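Local structure of threonine synthase (Brucella melitensis bv. 1, 4F4F) at residues L96-T99 with E103-L106; V237-A242 with V253-P258; H191-E196 with E459-H464; G208-N211 with F215-A218. The protein probably catalyses the pyridoxal-phosphate-dependent conversion of O-phospho-L-homoserine and water to L-threonine and phosphate, the last step of threonine biosynthesis. All coordinates share one frame; numbering follows the deposited sequence.

Contact 1: L96-T99 with E103-L106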
loop_
_atom_site.group_PDB
_atom_site.type_symbol
_atom_site.label_atom_id
_atom_site.label_comp_id
_atom_site.label_asym_id
_atom_site.label_seq_id
_atom_site.Cartn_x
_atom_site.Cartn_y
_atom_site.Cartn_z
ATOM N N LEU A 96 17.527 5.106 -4.234
ATOM C CA LEU A 96 17.903 5.882 -3.038
ATOM C C LEU A 96 18.463 7.259 -3.423
ATOM O O LEU A 96 19.165 7.396 -4.420
ATOM C CB LEU A 96 18.933 5.115 -2.205
ATOM C CG LEU A 96 18.482 3.814 -1.549
ATOM C CD1 LEU A 96 19.713 3.003 -1.062
ATOM C CD2 LEU A 96 17.501 4.050 -0.408
ATOM N N VAL A 97 18.167 8.272 -2.596
ATOM C CA VAL A 97 18.809 9.575 -2.662
ATOM C C VAL A 97 19.327 9.840 -1.252
ATOM O O VAL A 97 18.558 9.779 -0.305
ATOM C CB VAL A 97 17.814 10.671 -3.114
ATOM C CG1 VAL A 97 18.469 12.068 -3.001
ATOM C CG2 VAL A 97 17.358 10.390 -4.539
ATOM N N GLN A 98 20.632 10.037 -1.100
ATOM C CA GLN A 98 21.213 10.284 0.227
ATOM C C GLN A 98 20.840 11.665 0.716
ATOM O O GLN A 98 20.990 12.623 -0.038
ATOM C CB GLN A 98 22.720 10.178 0.169
ATOM C CG GLN A 98 23.373 10.215 1.537
ATOM C CD GLN A 98 24.829 9.811 1.480
ATOM O OE1 GLN A 98 25.402 9.640 0.377
ATOM N NE2 GLN A 98 25.446 9.647 2.649
ATOM N N THR A 99 20.428 11.783 1.985
ATOM C CA THR A 99 20.034 13.096 2.554
ATOM C C THR A 99 20.871 13.569 3.762
ATOM O O THR A 99 20.757 14.713 4.171
ATOM C CB THR A 99 18.532 13.108 2.941
ATOM O OG1 THR A 99 18.216 11.925 3.688
ATOM C CG2 THR A 99 17.645 13.151 1.698
ATOM N N GLU A 103 21.781 8.569 6.178
ATOM C CA GLU A 103 20.355 8.662 5.955
ATOM C C GLU A 103 20.090 8.770 4.476
ATOM O O GLU A 103 20.740 9.576 3.781
ATOM C CB GLU A 103 19.810 9.907 6.640
ATOM C CG GLU A 103 18.327 10.179 6.492
ATOM C CD GLU A 103 17.988 11.566 7.029
ATOM O OE1 GLU A 103 17.811 11.742 8.277
ATOM O OE2 GLU A 103 17.942 12.506 6.200
ATOM N N PHE A 104 19.119 7.981 4.012
ATOM C CA PHE A 104 18.760 7.876 2.609
ATOM C C PHE A 104 17.254 7.883 2.462
ATOM O O PHE A 104 16.555 7.297 3.321
ATOM C CB PHE A 104 19.296 6.561 2.063
ATOM C CG PHE A 104 20.779 6.409 2.234
ATOM C CD1 PHE A 104 21.305 6.005 3.437
ATOM C CD2 PHE A 104 21.635 6.731 1.221
ATOM C CE1 PHE A 104 22.669 5.894 3.623
ATOM C CE2 PHE A 104 23.011 6.633 1.399
ATOM C CZ PHE A 104 23.529 6.208 2.608
ATOM N N VAL A 105 16.747 8.465 1.374
ATOM C CA VAL A 105 15.329 8.425 1.085
ATOM C C VAL A 105 15.126 7.413 -0.053
ATOM O O VAL A 105 15.870 7.458 -1.039
ATOM C CB VAL A 105 14.831 9.821 0.682
ATOM C CG1 VAL A 105 13.483 9.741 0.046
ATOM C CG2 VAL A 105 14.778 10.733 1.922
ATOM N N LEU A 106 14.205 6.464 0.142
ATOM C CA LEU A 106 13.855 5.483 -0.882
ATOM C C LEU A 106 12.640 6.040 -1.624
ATOM O O LEU A 106 11.554 6.158 -1.055
ATOM C CB LEU A 106 13.475 4.127 -0.283
ATOM C CG LEU A 106 13.217 2.985 -1.281
ATOM C CD1 LEU A 106 14.423 2.798 -2.200
ATOM C CD2 LEU A 106 12.979 1.708 -0.491
#
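L96, F104 and T99 bury the largest areas where 96-99 pairs with 103-106. CD2 of L96 reaches over its partner strand. It lies 4.0 Å from CB of F104 and 3.8 Å from CD1 of L106, and the two leucine side chains meet at a slant. F104 sits on the same face of the sheet. Its ring runs alongside the extended Q98 chain, with CE2 of F104 3.6 Å from CG of Q98. The Q98 amide is turned 23° from the ring plane, and NE2 of Q98 is bonded to the carbonyl oxygen of D100.

The two strands form an antiparallel beta hairpin at the edge of the mixed sheet of the PLP-dependent enzyme fold. V97 and V105 are its hydrogen-bonded pair. N of V105 gives a nearly straight bond to O of V97 (2.8 Å, 176°). N of V97 returns one to O of V105, lying in the carbonyl plane.

T99 closes the turn end twice. Its backbone N donates to O of E103. Its hydroxyl OG1, held between the backbone N and the carbonyl carbon (chi1 48°), donates to OE2 of E103 at 2.6 Å, on the anti lone pair. The same carboxylate oxygen makes a salt bridge with R400, which probably helps keep it ionised. CG2 of T99 packs against CG2 of V105 at 3.8 Å.

Contact 2: V237-A242 with V253-P258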
loop_
_atom_site.group_PDB
_atom_site.type_symbol
_atom_site.label_atom_id
_atom_site.label_comp_id
_atom_site.label_asym_id
_atom_site.label_seq_id
_atom_site.Cartn_x
_atom_site.Cartn_y
_atom_site.Cartn_z
ATOM N N VAL A 237 9.864 -6.390 -1.772
ATOM C CA VAL A 237 10.987 -6.325 -2.655
ATOM C C VAL A 237 11.895 -5.126 -2.361
ATOM O O VAL A 237 13.117 -5.267 -2.300
ATOM C CB VAL A 237 10.550 -6.328 -4.135
ATOM C CG1 VAL A 237 11.771 -6.226 -5.039
ATOM C CG2 VAL A 237 9.767 -7.631 -4.475
ATOM N N TYR A 238 11.315 -3.938 -2.212
ATOM C CA TYR A 238 12.159 -2.757 -2.136
ATOM C C TYR A 238 12.930 -2.660 -0.810
ATOM O O TYR A 238 13.940 -1.968 -0.725
ATOM C CB TYR A 238 11.444 -1.483 -2.503
ATOM C CG TYR A 238 10.167 -1.226 -1.784
ATOM C CD1 TYR A 238 10.162 -0.867 -0.456
ATOM C CD2 TYR A 238 8.968 -1.219 -2.467
ATOM C CE1 TYR A 238 8.958 -0.601 0.201
ATOM C CE2 TYR A 238 7.785 -0.940 -1.818
ATOM C CZ TYR A 238 7.790 -0.643 -0.496
ATOM O OH TYR A 238 6.572 -0.349 0.130
ATOM N N TYR A 239 12.477 -3.396 0.194
ATOM C CA TYR A 239 13.297 -3.536 1.410
ATOM C C TYR A 239 14.583 -4.296 1.104
ATOM O O TYR A 239 15.665 -3.845 1.459
ATOM C CB TYR A 239 12.533 -4.216 2.525
ATOM C CG TYR A 239 11.437 -3.367 3.043
ATOM C CD1 TYR A 239 11.666 -2.456 4.058
ATOM C CD2 TYR A 239 10.154 -3.473 2.532
ATOM C CE1 TYR A 239 10.644 -1.671 4.540
ATOM C CE2 TYR A 239 9.130 -2.656 2.977
ATOM C CZ TYR A 239 9.397 -1.774 4.009
ATOM O OH TYR A 239 8.400 -1.013 4.507
ATOM N N PHE A 240 14.483 -5.390 0.354
ATOM C CA PHE A 240 15.667 -6.061 -0.145
ATOM C C PHE A 240 16.568 -5.192 -1.035
ATOM O O PHE A 240 17.790 -5.141 -0.839
ATOM C CB PHE A 240 15.301 -7.352 -0.906
ATOM C CG PHE A 240 14.999 -8.533 0.013
ATOM C CD1 PHE A 240 13.742 -8.690 0.589
ATOM C CD2 PHE A 240 15.956 -9.488 0.267
ATOM C CE1 PHE A 240 13.456 -9.779 1.396
ATOM C CE2 PHE A 240 15.685 -10.554 1.103
ATOM C CZ PHE A 240 14.441 -10.708 1.659
ATOM N N THR A 241 15.994 -4.539 -2.030
ATOM C CA THR A 241 16.832 -3.797 -2.994
ATOM C C THR A 241 17.547 -2.613 -2.305
ATOM O O THR A 241 18.742 -2.374 -2.533
ATOM C CB THR A 241 16.053 -3.383 -4.245
ATOM O OG1 THR A 241 14.967 -2.486 -3.891
ATOM C CG2 THR A 241 15.527 -4.648 -4.998
ATOM N N ALA A 242 16.829 -1.858 -1.486
ATOM C CA ALA A 242 17.458 -0.784 -0.710
ATOM C C ALA A 242 18.561 -1.315 0.207
ATOM O O ALA A 242 19.661 -0.770 0.231
ATOM C CB ALA A 242 16.407 -0.037 0.107
ATOM N N VAL A 253 20.166 -2.815 8.315
ATOM C CA VAL A 253 19.618 -1.564 7.809
ATOM C C VAL A 253 18.331 -1.267 8.561
ATOM O O VAL A 253 17.621 -2.193 8.987
ATOM C CB VAL A 253 19.368 -1.680 6.279
ATOM C CG1 VAL A 253 18.644 -0.429 5.738
ATOM C CG2 VAL A 253 20.705 -1.850 5.546
ATOM N N SER A 254 18.050 0.014 8.785
ATOM C CA SER A 254 16.804 0.431 9.422
ATOM C C SER A 254 15.892 1.138 8.428
ATOM O O SER A 254 16.354 1.761 7.444
ATOM C CB SER A 254 17.071 1.329 10.641
ATOM O OG SER A 254 17.714 0.615 11.661
ATOM N N PHE A 255 14.595 1.036 8.672
ATOM C CA PHE A 255 13.607 1.676 7.825
ATOM C C PHE A 255 12.581 2.460 8.629
ATOM O O PHE A 255 12.069 1.981 9.644
ATOM C CB PHE A 255 12.854 0.659 6.989
ATOM C CG PHE A 255 13.713 -0.088 5.997
ATOM C CD1 PHE A 255 14.419 -1.205 6.374
ATOM C CD2 PHE A 255 13.783 0.325 4.687
ATOM C CE1 PHE A 255 15.170 -1.911 5.461
ATOM C CE2 PHE A 255 14.559 -0.356 3.766
ATOM C CZ PHE A 255 15.251 -1.478 4.165
ATOM N N THR A 256 12.225 3.631 8.118
ATOM C CA THR A 256 11.103 4.381 8.639
ATOM C C THR A 256 10.060 4.535 7.551
ATOM O O THR A 256 10.368 4.924 6.426
ATOM C CB THR A 256 11.565 5.767 9.169
ATOM O OG1 THR A 256 12.548 5.578 10.188
ATOM C CG2 THR A 256 10.384 6.597 9.747
ATOM N N VAL A 257 8.811 4.250 7.904
ATOM C CA VAL A 257 7.740 4.172 6.946
ATOM C C VAL A 257 6.582 5.078 7.331
ATOM O O VAL A 257 5.959 4.841 8.386
ATOM C CB VAL A 257 7.201 2.747 6.901
ATOM C CG1 VAL A 257 6.073 2.644 5.866
ATOM C CG2 VAL A 257 8.321 1.758 6.614
ATOM N N PRO A 258 6.275 6.092 6.498
ATOM C CA PRO A 258 5.074 6.848 6.752
ATOM C C PRO A 258 3.903 5.917 6.534
ATOM O O PRO A 258 3.776 5.330 5.456
ATOM C CB PRO A 258 5.134 8.021 5.727
ATOM C CG PRO A 258 6.449 7.920 5.031
ATOM C CD PRO A 258 6.926 6.510 5.240
#
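Helix segment 237-242 and strand segment 253-258 run in roughly opposing directions, with 135° between their N-to-C directions. Their axes come no closer than 10.2 Å. The nearest backbone positions are Y239 and F255, with CA atoms 8.3 Å apart. This is a helix packed on a sheet in the PLP-dependent enzyme domain. Strand 253-258 is an inner strand of the mixed sheet and leads into the cofactor pocket, where P258 touches PLP.

Side chains fill the space between the backbones. Y239 and F255 form a T-shaped (edge-to-face) pair, with the edge of Y239 directed at the face of F255. The ring centroids are 4.7 Å apart and the planes are at 65°. CD1 of Y239 stands over the centre of the F255 ring, 3.4 Å above its plane. F255 has CG anti to the carbonyl carbon (chi1 -64°), which places its ring beneath that tyrosine edge. A242 meets the same ring differently. Its CB lies near the ring plane, at the edge, 4.1 Å from CE2 of F255.

All four touching residues are buried. V410 of the neighbouring strand also packs on F255, and L412 packs on Y239. The one polar side-chain atom at the interface, OH of Y239, is satisfied by a hydrogen bond to the backbone oxygen of D264, a residue that binds PLP. V257 lies next to D264 as well, and its CG2 branch rests 3.5 Å from OH of Y239.

Contact 3: H191-E196 with E459-H464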
loop_
_atom_site.group_PDB
_atom_site.type_symbol
_atom_site.label_atom_id
_atom_site.label_comp_id
_atom_site.label_asym_id
_atom_site.label_seq_id
_atom_site.Cartn_x
_atom_site.Cartn_y
_atom_site.Cartn_z
ATOM N N HIS A 191 -13.670 2.739 -16.038
ATOM C CA HIS A 191 -14.887 3.539 -15.859
ATOM C C HIS A 191 -14.801 4.394 -14.631
ATOM O O HIS A 191 -14.849 3.906 -13.521
ATOM C CB HIS A 191 -16.099 2.617 -15.822
ATOM C CG HIS A 191 -16.174 1.702 -17.027
ATOM N ND1 HIS A 191 -16.860 2.016 -18.133
ATOM C CD2 HIS A 191 -15.580 0.470 -17.266
ATOM C CE1 HIS A 191 -16.716 1.033 -19.044
ATOM N NE2 HIS A 191 -15.928 0.086 -18.510
ATOM N N ALA A 192 -14.657 5.691 -14.841
ATOM C CA ALA A 192 -14.530 6.636 -13.731
ATOM C C ALA A 192 -15.918 7.205 -13.516
ATOM O O ALA A 192 -16.478 7.801 -14.421
ATOM C CB ALA A 192 -13.524 7.744 -14.089
ATOM N N LEU A 193 -16.444 7.023 -12.309
ATOM C CA LEU A 193 -17.792 7.381 -11.967
ATOM C C LEU A 193 -17.738 8.506 -10.951
ATOM O O LEU A 193 -17.321 8.287 -9.831
ATOM C CB LEU A 193 -18.532 6.150 -11.370
ATOM C CG LEU A 193 -18.682 4.923 -12.276
ATOM C CD1 LEU A 193 -19.535 3.823 -11.657
ATOM C CD2 LEU A 193 -19.227 5.334 -13.646
ATOM N N SER A 194 -18.140 9.700 -11.374
ATOM C CA SER A 194 -18.144 10.905 -10.567
ATOM C C SER A 194 -19.526 10.989 -9.916
ATOM O O SER A 194 -20.509 11.402 -10.546
ATOM C CB SER A 194 -17.839 12.107 -11.484
ATOM O OG SER A 194 -17.741 13.345 -10.799
ATOM N N ILE A 195 -19.598 10.590 -8.647
ATOM C CA ILE A 195 -20.863 10.505 -7.909
ATOM C C ILE A 195 -21.247 11.890 -7.369
ATOM O O ILE A 195 -20.410 12.598 -6.788
ATOM C CB ILE A 195 -20.747 9.473 -6.750
ATOM C CG1 ILE A 195 -20.240 8.111 -7.293
ATOM C CG2 ILE A 195 -22.075 9.358 -5.955
ATOM C CD1 ILE A 195 -21.102 7.520 -8.406
ATOM N N GLU A 196 -22.509 12.274 -7.542
ATOM C CA GLU A 196 -23.041 13.511 -6.968
ATOM C C GLU A 196 -23.326 13.234 -5.484
ATOM O O GLU A 196 -24.468 13.014 -5.065
ATOM C CB GLU A 196 -24.249 14.029 -7.781
ATOM C CG GLU A 196 -23.899 14.198 -9.275
ATOM C CD GLU A 196 -24.580 15.345 -10.006
ATOM O OE1 GLU A 196 -24.187 16.490 -9.755
ATOM O OE2 GLU A 196 -25.524 15.134 -10.833
ATOM N N GLU A 459 -25.403 0.328 -9.988
ATOM C CA GLU A 459 -25.352 -1.095 -10.340
ATOM C C GLU A 459 -25.705 -1.262 -11.805
ATOM O O GLU A 459 -25.096 -2.076 -12.488
ATOM C CB GLU A 459 -26.304 -1.943 -9.489
ATOM C CG GLU A 459 -25.785 -2.231 -8.093
ATOM C CD GLU A 459 -26.691 -3.161 -7.303
ATOM O OE1 GLU A 459 -27.787 -3.473 -7.800
ATOM O OE2 GLU A 459 -26.307 -3.604 -6.196
ATOM N N GLU A 460 -26.696 -0.505 -12.284
ATOM C CA GLU A 460 -27.105 -0.578 -13.705
ATOM C C GLU A 460 -25.942 -0.161 -14.624
ATOM O O GLU A 460 -25.703 -0.768 -15.672
ATOM C CB GLU A 460 -28.383 0.268 -14.002
ATOM N N TYR A 461 -25.228 0.885 -14.244
ATOM C CA TYR A 461 -24.076 1.320 -15.053
ATOM C C TYR A 461 -23.044 0.201 -15.096
ATOM O O TYR A 461 -22.556 -0.168 -16.164
ATOM C CB TYR A 461 -23.452 2.656 -14.554
ATOM C CG TYR A 461 -22.303 3.091 -15.436
ATOM C CD1 TYR A 461 -21.054 2.483 -15.311
ATOM C CD2 TYR A 461 -22.464 4.072 -16.435
ATOM C CE1 TYR A 461 -20.004 2.813 -16.154
ATOM C CE2 TYR A 461 -21.393 4.429 -17.263
ATOM C CZ TYR A 461 -20.175 3.791 -17.121
ATOM O OH TYR A 461 -19.076 4.090 -17.919
ATOM N N VAL A 462 -22.747 -0.379 -13.946
ATOM C CA VAL A 462 -21.739 -1.429 -13.899
ATOM C C VAL A 462 -22.175 -2.658 -14.711
ATOM O O VAL A 462 -21.391 -3.201 -15.479
ATOM C CB VAL A 462 -21.419 -1.839 -12.443
ATOM C CG1 VAL A 462 -20.638 -3.152 -12.415
ATOM C CG2 VAL A 462 -20.663 -0.727 -11.731
ATOM N N ARG A 463 -23.437 -3.059 -14.536
ATOM C CA ARG A 463 -24.017 -4.196 -15.243
ATOM C C ARG A 463 -23.931 -3.979 -16.751
ATOM O O ARG A 463 -23.527 -4.873 -17.482
ATOM C CB ARG A 463 -25.459 -4.387 -14.759
ATOM C CG ARG A 463 -26.239 -5.545 -15.351
ATOM C CD ARG A 463 -27.661 -5.598 -14.757
ATOM N NE ARG A 463 -27.669 -6.367 -13.507
ATOM C CZ ARG A 463 -27.988 -5.916 -12.290
ATOM N NH1 ARG A 463 -28.391 -4.674 -12.086
ATOM N NH2 ARG A 463 -27.916 -6.759 -11.257
ATOM N N HIS A 464 -24.266 -2.776 -17.212
ATOM C CA HIS A 464 -24.231 -2.454 -18.642
ATOM C C HIS A 464 -22.842 -2.453 -19.250
ATOM O O HIS A 464 -22.674 -2.870 -20.395
ATOM C CB HIS A 464 -24.933 -1.122 -18.927
ATOM C CG HIS A 464 -25.041 -0.806 -20.396
ATOM N ND1 HIS A 464 -24.174 0.017 -21.028
ATOM C CD2 HIS A 464 -25.921 -1.281 -21.376
ATOM C CE1 HIS A 464 -24.498 0.089 -22.345
ATOM N NE2 HIS A 464 -25.565 -0.705 -22.553
HETATM O O HOH W 1 -17.577 6.326 -17.032
#
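Y461 reaches from helix segment 459-464 down to H191 and L193 of strand segment 191-196. The tight part lies on L193. Its CD2 branch sits over one face of the Y461 ring, 3.8 Å from the ring centroid and 18° off the normal. This is a CH-pi contact, offset toward the rim, and the nearest ring atom is CE1 of Y461, 3.6 Å from CD2 of L193. L193 is buried and also packs on L451 of the adjoining strand. With CG anti to the backbone N (chi1 -178°), the Y461 ring extends toward the strand and brings its hydroxyl to H191.

The other side is looser, polar and hydrated. H191 and Y461 are both partly exposed. Their ring centroids are 5.8 Å apart, with the planes at 72°. They meet through ND1 of H191 and OH of Y461, which are hydrogen-bonded at 3.0 Å. Each polar atom lies at the edge of the other ring, near its plane. A water also bonds to OH of Y461, at 2.8 Å. It donates a longer bond to O of A192, 3.2 Å away, and so bridges the tyrosine to the strand backbone. The hydroxyl is thus gripped by both the imidazole and the water. Nearby rings complete the cluster: H465 stacks on Y461, and F166 stacks on H191.

The contact lies away from the PLP site. It lays the C-terminal helix 455-465 on the five-stranded parallel sheet, the helix-on-sheet layering of an alpha/beta domain.

Contact 4: G208-N211 with F215-A218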
loop_
_atom_site.group_PDB
_atom_site.type_symbol
_atom_site.label_atom_id
_atom_site.label_comp_id
_atom_site.label_asym_id
_atom_site.label_seq_id
_atom_site.Cartn_x
_atom_site.Cartn_y
_atom_site.Cartn_z
ATOM N N GLY A 208 -22.683 -1.180 -0.405
ATOM C CA GLY A 208 -23.978 -1.599 -0.950
ATOM C C GLY A 208 -23.850 -2.687 -2.016
ATOM O O GLY A 208 -24.528 -3.724 -1.938
ATOM N N MET A 209 -22.982 -2.468 -2.998
ATOM C CA MET A 209 -22.794 -3.442 -4.070
ATOM C C MET A 209 -22.250 -4.743 -3.504
ATOM O O MET A 209 -22.707 -5.819 -3.894
ATOM C CB MET A 209 -21.844 -2.910 -5.154
ATOM C CG MET A 209 -22.496 -1.845 -6.046
ATOM S SD MET A 209 -21.465 -1.219 -7.398
ATOM C CE MET A 209 -20.563 0.059 -6.540
ATOM N N PHE A 210 -21.283 -4.648 -2.588
ATOM C CA PHE A 210 -20.705 -5.866 -2.004
ATOM C C PHE A 210 -21.664 -6.656 -1.124
ATOM O O PHE A 210 -21.521 -7.867 -1.012
ATOM C CB PHE A 210 -19.368 -5.604 -1.310
ATOM C CG PHE A 210 -18.229 -5.557 -2.273
ATOM C CD1 PHE A 210 -17.700 -6.728 -2.789
ATOM C CD2 PHE A 210 -17.745 -4.362 -2.724
ATOM C CE1 PHE A 210 -16.673 -6.688 -3.718
ATOM C CE2 PHE A 210 -16.718 -4.307 -3.652
ATOM C CZ PHE A 210 -16.180 -5.472 -4.153
ATOM N N ASN A 211 -22.654 -5.978 -0.549
ATOM C CA ASN A 211 -23.716 -6.628 0.217
ATOM C C ASN A 211 -24.784 -7.271 -0.646
ATOM O O ASN A 211 -25.576 -8.058 -0.165
ATOM C CB ASN A 211 -24.391 -5.618 1.135
ATOM C CG ASN A 211 -23.484 -5.166 2.254
ATOM O OD1 ASN A 211 -22.579 -5.888 2.662
ATOM N ND2 ASN A 211 -23.720 -3.960 2.753
ATOM N N PHE A 215 -25.817 -9.573 -7.156
ATOM C CA PHE A 215 -25.075 -8.633 -7.990
ATOM C C PHE A 215 -23.597 -9.010 -8.058
ATOM O O PHE A 215 -23.028 -9.078 -9.140
ATOM C CB PHE A 215 -25.251 -7.215 -7.454
ATOM C CG PHE A 215 -24.513 -6.178 -8.237
ATOM C CD1 PHE A 215 -25.027 -5.701 -9.433
ATOM C CD2 PHE A 215 -23.315 -5.681 -7.784
ATOM C CE1 PHE A 215 -24.346 -4.752 -10.169
ATOM C CE2 PHE A 215 -22.629 -4.710 -8.511
ATOM C CZ PHE A 215 -23.136 -4.261 -9.706
ATOM N N CYS A 216 -22.985 -9.267 -6.911
ATOM C CA CYS A 216 -21.569 -9.692 -6.849
ATOM C C CYS A 216 -21.297 -10.924 -7.663
ATOM O O CYS A 216 -20.254 -11.028 -8.298
ATOM C CB CYS A 216 -21.132 -10.032 -5.424
ATOM S SG CYS A 216 -21.053 -8.619 -4.331
ATOM N N ASP A 217 -22.242 -11.864 -7.598
ATOM C CA ASP A 217 -22.120 -13.158 -8.264
ATOM C C ASP A 217 -22.179 -12.946 -9.760
ATOM O O ASP A 217 -21.321 -13.419 -10.496
ATOM C CB ASP A 217 -23.288 -14.078 -7.857
ATOM C CG ASP A 217 -22.896 -15.124 -6.821
ATOM O OD1 ASP A 217 -21.743 -15.599 -6.842
ATOM O OD2 ASP A 217 -23.769 -15.503 -6.002
ATOM N N ALA A 218 -23.211 -12.224 -10.202
ATOM C CA ALA A 218 -23.443 -12.000 -11.632
ATOM C C ALA A 218 -22.281 -11.240 -12.291
ATOM O O ALA A 218 -21.946 -11.492 -13.445
ATOM C CB ALA A 218 -24.764 -11.272 -11.854
#
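M209 packs against F215, and F210 against C216. The M209 and F215 side chains lie alongside each other and point the same way. CG of M209 is 3.8 Å from CE2 of F215.

Sulfur meets aromatic rings twice. SD of M209 stands 4.9 Å from the centroid of the F215 ring, 59° off the normal, in an oblique Met-aromatic contact. SG of C216 approaches the F210 ring obliquely too, 4.1 Å from CD1 of F210.

The third kind is sulfur against backbone. With SG anti to its carbonyl carbon (chi1 -68°), C216 directs its sulfur at the carbonyls of M209 and F210. SG of C216 lies 3.3 Å from O of M209 and 3.4 Å from O of F210.

L221 of strand 221-223 packs on all four of these residues. Helix 455-465 adds L455 and V458 against M209. D212, in the short link, accepts a hydrogen bond from N of F215 through OD1. Far from the PLP pocket, these are two successive helices, 199-211 and 213-219, joined by a short link and packed beside the parallel sheet of an alpha/beta domain.

Overall arrangement
From the N terminus, contact 1 comes first and closes a short hairpin loop. The chain then crosses to the parallel sheet on the far side of the molecule. Segment 191-196 opens contact 3, whose loop of 262 residues shuts only at helix 455-465. Contacts 4 and 2 both fall within that loop, one after the other. Contact 4 closes the turn between two successive helices. Contact 2 joins a helix to an inner strand of the mixed sheet. Contacts 1 and 2 touch, through L106 against Y238 and A242. Contacts 3 and 4 touch, through F215 against E459, V462 and R463. The centre of either contact in one pair lies 38 to 45 Å from the centre of either contact in the other.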